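Local coordinates for protein Cas6b (Methanococcus maripaludis, PDB 4Z7K) that probably cleaves precursor CRISPR RNA into guide units, as a Cas6-type endoribonuclease whose subunits probably bind the non-stem-loop repeat RNA two at a time, at residues L3-I8 / N98-M103. Residues are numbered along the deposited sequence; the frame is centred on the assembly and turned at random.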
loop_
_atom_site.group_PDB
_atom_site.type_symbol
_atom_site.label_atom_id
_atom_site.label_comp_id
_atom_site.label_asym_id
_atom_site.label_seq_id
_atom_site.Cartn_x
_atom_site.Cartn_y
_atom_site.Cartn_z
ATOM N N LEU B 3 -23.072 -23.504 -0.524
ATOM C CA LEU B 3 -22.977 -22.324 0.330
ATOM C C LEU B 3 -24.346 -21.733 0.610
ATOM O O LEU B 3 -25.109 -21.469 -0.314
ATOM C CB LEU B 3 -22.081 -21.275 -0.315
ATOM C CG LEU B 3 -21.753 -20.035 0.501
ATOM C CD1 LEU B 3 -20.987 -20.385 1.736
ATOM C CD2 LEU B 3 -20.936 -19.140 -0.382
ATOM N N GLU B 4 -24.616 -21.491 1.887
ATOM C CA GLU B 4 -25.880 -20.954 2.358
ATOM C C GLU B 4 -25.787 -19.430 2.401
ATOM O O GLU B 4 -24.825 -18.882 2.936
ATOM C CB GLU B 4 -26.200 -21.569 3.731
ATOM C CG GLU B 4 -27.416 -21.036 4.440
ATOM C CD GLU B 4 -27.740 -21.830 5.696
ATOM O OE1 GLU B 4 -26.791 -22.098 6.465
ATOM O OE2 GLU B 4 -28.936 -22.132 5.938
ATOM N N TYR B 5 -26.753 -18.742 1.799
ATOM C CA TYR B 5 -26.680 -17.286 1.720
ATOM C C TYR B 5 -27.991 -16.590 1.983
ATOM O O TYR B 5 -29.052 -17.214 1.942
ATOM C CB TYR B 5 -26.160 -16.851 0.327
ATOM C CG TYR B 5 -27.101 -17.068 -0.885
ATOM C CD1 TYR B 5 -28.179 -16.210 -1.143
ATOM C CD2 TYR B 5 -26.862 -18.096 -1.805
ATOM C CE1 TYR B 5 -29.017 -16.400 -2.258
ATOM C CE2 TYR B 5 -27.693 -18.293 -2.920
ATOM C CZ TYR B 5 -28.762 -17.444 -3.144
ATOM O OH TYR B 5 -29.573 -17.651 -4.249
ATOM N N MET B 6 -27.898 -15.286 2.256
ATOM C CA MET B 6 -29.080 -14.440 2.399
ATOM C C MET B 6 -28.760 -12.982 2.003
ATOM O O MET B 6 -27.908 -12.334 2.637
ATOM C CB MET B 6 -29.623 -14.514 3.832
ATOM C CG MET B 6 -30.927 -13.737 4.051
ATOM S SD MET B 6 -31.821 -14.169 5.577
ATOM C CE MET B 6 -30.985 -13.124 6.763
ATOM N N HIS B 7 -29.468 -12.478 0.977
ATOM C CA HIS B 7 -29.429 -11.061 0.573
ATOM C C HIS B 7 -30.520 -10.284 1.277
ATOM O O HIS B 7 -31.650 -10.764 1.393
ATOM C CB HIS B 7 -29.629 -10.853 -0.938
ATOM C CG HIS B 7 -28.933 -11.848 -1.815
ATOM N ND1 HIS B 7 -27.959 -12.708 -1.362
ATOM C CD2 HIS B 7 -29.086 -12.112 -3.136
ATOM C CE1 HIS B 7 -27.532 -13.454 -2.369
ATOM N NE2 HIS B 7 -28.206 -13.118 -3.453
ATOM N N ILE B 8 -30.194 -9.067 1.700
ATOM C CA ILE B 8 -31.188 -8.136 2.231
ATOM C C ILE B 8 -31.171 -6.807 1.498
ATOM O O ILE B 8 -30.147 -6.132 1.464
ATOM C CB ILE B 8 -30.947 -7.883 3.726
ATOM C CG1 ILE B 8 -31.503 -9.041 4.552
ATOM C CG2 ILE B 8 -31.579 -6.581 4.161
ATOM C CD1 ILE B 8 -31.041 -9.019 5.984
ATOM N N ASN B 98 -36.947 -6.439 0.932
ATOM C CA ASN B 98 -36.933 -7.725 0.267
ATOM C C ASN B 98 -35.759 -8.557 0.779
ATOM O O ASN B 98 -34.604 -8.131 0.723
ATOM C CB ASN B 98 -36.849 -7.564 -1.248
ATOM C CG ASN B 98 -36.461 -8.852 -1.940
ATOM O OD1 ASN B 98 -35.277 -9.163 -2.095
ATOM N ND2 ASN B 98 -37.463 -9.613 -2.366
ATOM N N VAL B 99 -36.075 -9.724 1.324
ATOM C CA VAL B 99 -35.064 -10.677 1.746
ATOM C C VAL B 99 -35.083 -11.865 0.811
ATOM O O VAL B 99 -36.132 -12.386 0.453
ATOM C CB VAL B 99 -35.290 -11.125 3.198
ATOM C CG1 VAL B 99 -34.383 -12.274 3.562
ATOM C CG2 VAL B 99 -35.098 -9.942 4.122
ATOM N N HIS B 100 -33.902 -12.301 0.428
ATOM C CA HIS B 100 -33.749 -13.452 -0.429
ATOM C C HIS B 100 -32.772 -14.371 0.307
ATOM O O HIS B 100 -31.865 -13.865 0.975
ATOM C CB HIS B 100 -33.258 -12.977 -1.807
ATOM C CG HIS B 100 -32.967 -14.068 -2.782
ATOM N ND1 HIS B 100 -32.088 -13.899 -3.834
ATOM C CD2 HIS B 100 -33.431 -15.336 -2.880
ATOM C CE1 HIS B 100 -32.014 -15.020 -4.530
ATOM N NE2 HIS B 100 -32.820 -15.908 -3.974
ATOM N N LYS B 101 -32.996 -15.689 0.285
ATOM C CA LYS B 101 -32.039 -16.623 0.908
ATOM C C LYS B 101 -32.171 -18.044 0.364
ATOM O O LYS B 101 -33.273 -18.538 0.113
ATOM C CB LYS B 101 -32.160 -16.671 2.433
ATOM C CG LYS B 101 -33.258 -17.562 2.953
ATOM C CD LYS B 101 -32.757 -18.500 4.068
ATOM C CE LYS B 101 -32.215 -17.749 5.287
ATOM N NZ LYS B 101 -31.840 -18.702 6.366
ATOM N N ASP B 102 -31.031 -18.701 0.198
ATOM C CA ASP B 102 -30.957 -19.946 -0.549
ATOM C C ASP B 102 -29.546 -20.486 -0.381
ATOM O O ASP B 102 -28.691 -19.814 0.200
ATOM C CB ASP B 102 -31.282 -19.686 -2.029
ATOM C CG ASP B 102 -31.719 -20.933 -2.779
ATOM O OD1 ASP B 102 -31.892 -21.995 -2.140
ATOM O OD2 ASP B 102 -31.906 -20.843 -4.018
ATOM N N MET B 103 -29.301 -21.706 -0.837
ATOM C CA MET B 103 -27.929 -22.162 -0.951
ATOM C C MET B 103 -27.655 -22.702 -2.345
ATOM O O MET B 103 -28.188 -23.750 -2.716
ATOM C CB MET B 103 -27.612 -23.198 0.129
ATOM C CG MET B 103 -28.494 -24.427 0.144
ATOM S SD MET B 103 -28.118 -25.411 1.602
ATOM C CE MET B 103 -26.321 -25.295 1.618
#
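Tyr5 and His100 meet edge to face, their ring planes 87° apart: the tyrosine rim comes over one face of the imidazole, with its CE1 4.0 Å from His100 CE1. His100 in turn points its own edge toward the face of His7 in an offset T-shaped pair, its ND1 3.6 Å from His7 CD2, and so joins all three rings in one cluster. Tyr5 CG sits between the backbone N and the carbonyl carbon (chi1 70°), close to Asp102 O. That carbonyl oxygen lies over one ring face, 3.2 Å from CD2 of Tyr5, and Asp102 CB sits against CZ and OH of Tyr5. An alanine in place of Tyr5 would probably leave that carbonyl and one face of His100 without their aromatic cover and the imidazole freer to turn. Tyrosine suits its place because one broad ring serves both neighbours; an imidazole at His100 offers a face to Tyr5 and an edge to His7. On the other face the thioether of Met6 meets Val99 CG1, 3.8 Å from its SD, and the aliphatic part of Lys101, a residue suited to packing there while its NZ forms a salt bridge with Glu75; Ile8 CG1 lies beside Val99 CG2. Helix 67-76 packs on this face through Ile71 and Leu74. Backbone bonds set the register: Tyr5 N to Asp102 O (2.7 Å) and its return bond, then His100 N to His7 O (2.9 Å), with a weak reverse bond. Strand 60-66 flanks 3-8 on its other side, and within the chain 98-109 is one of two edge strands of an antiparallel sheet ordered 2-3-1-4, consistent with the ferredoxin-like fold of RAMP proteins such as Cas6.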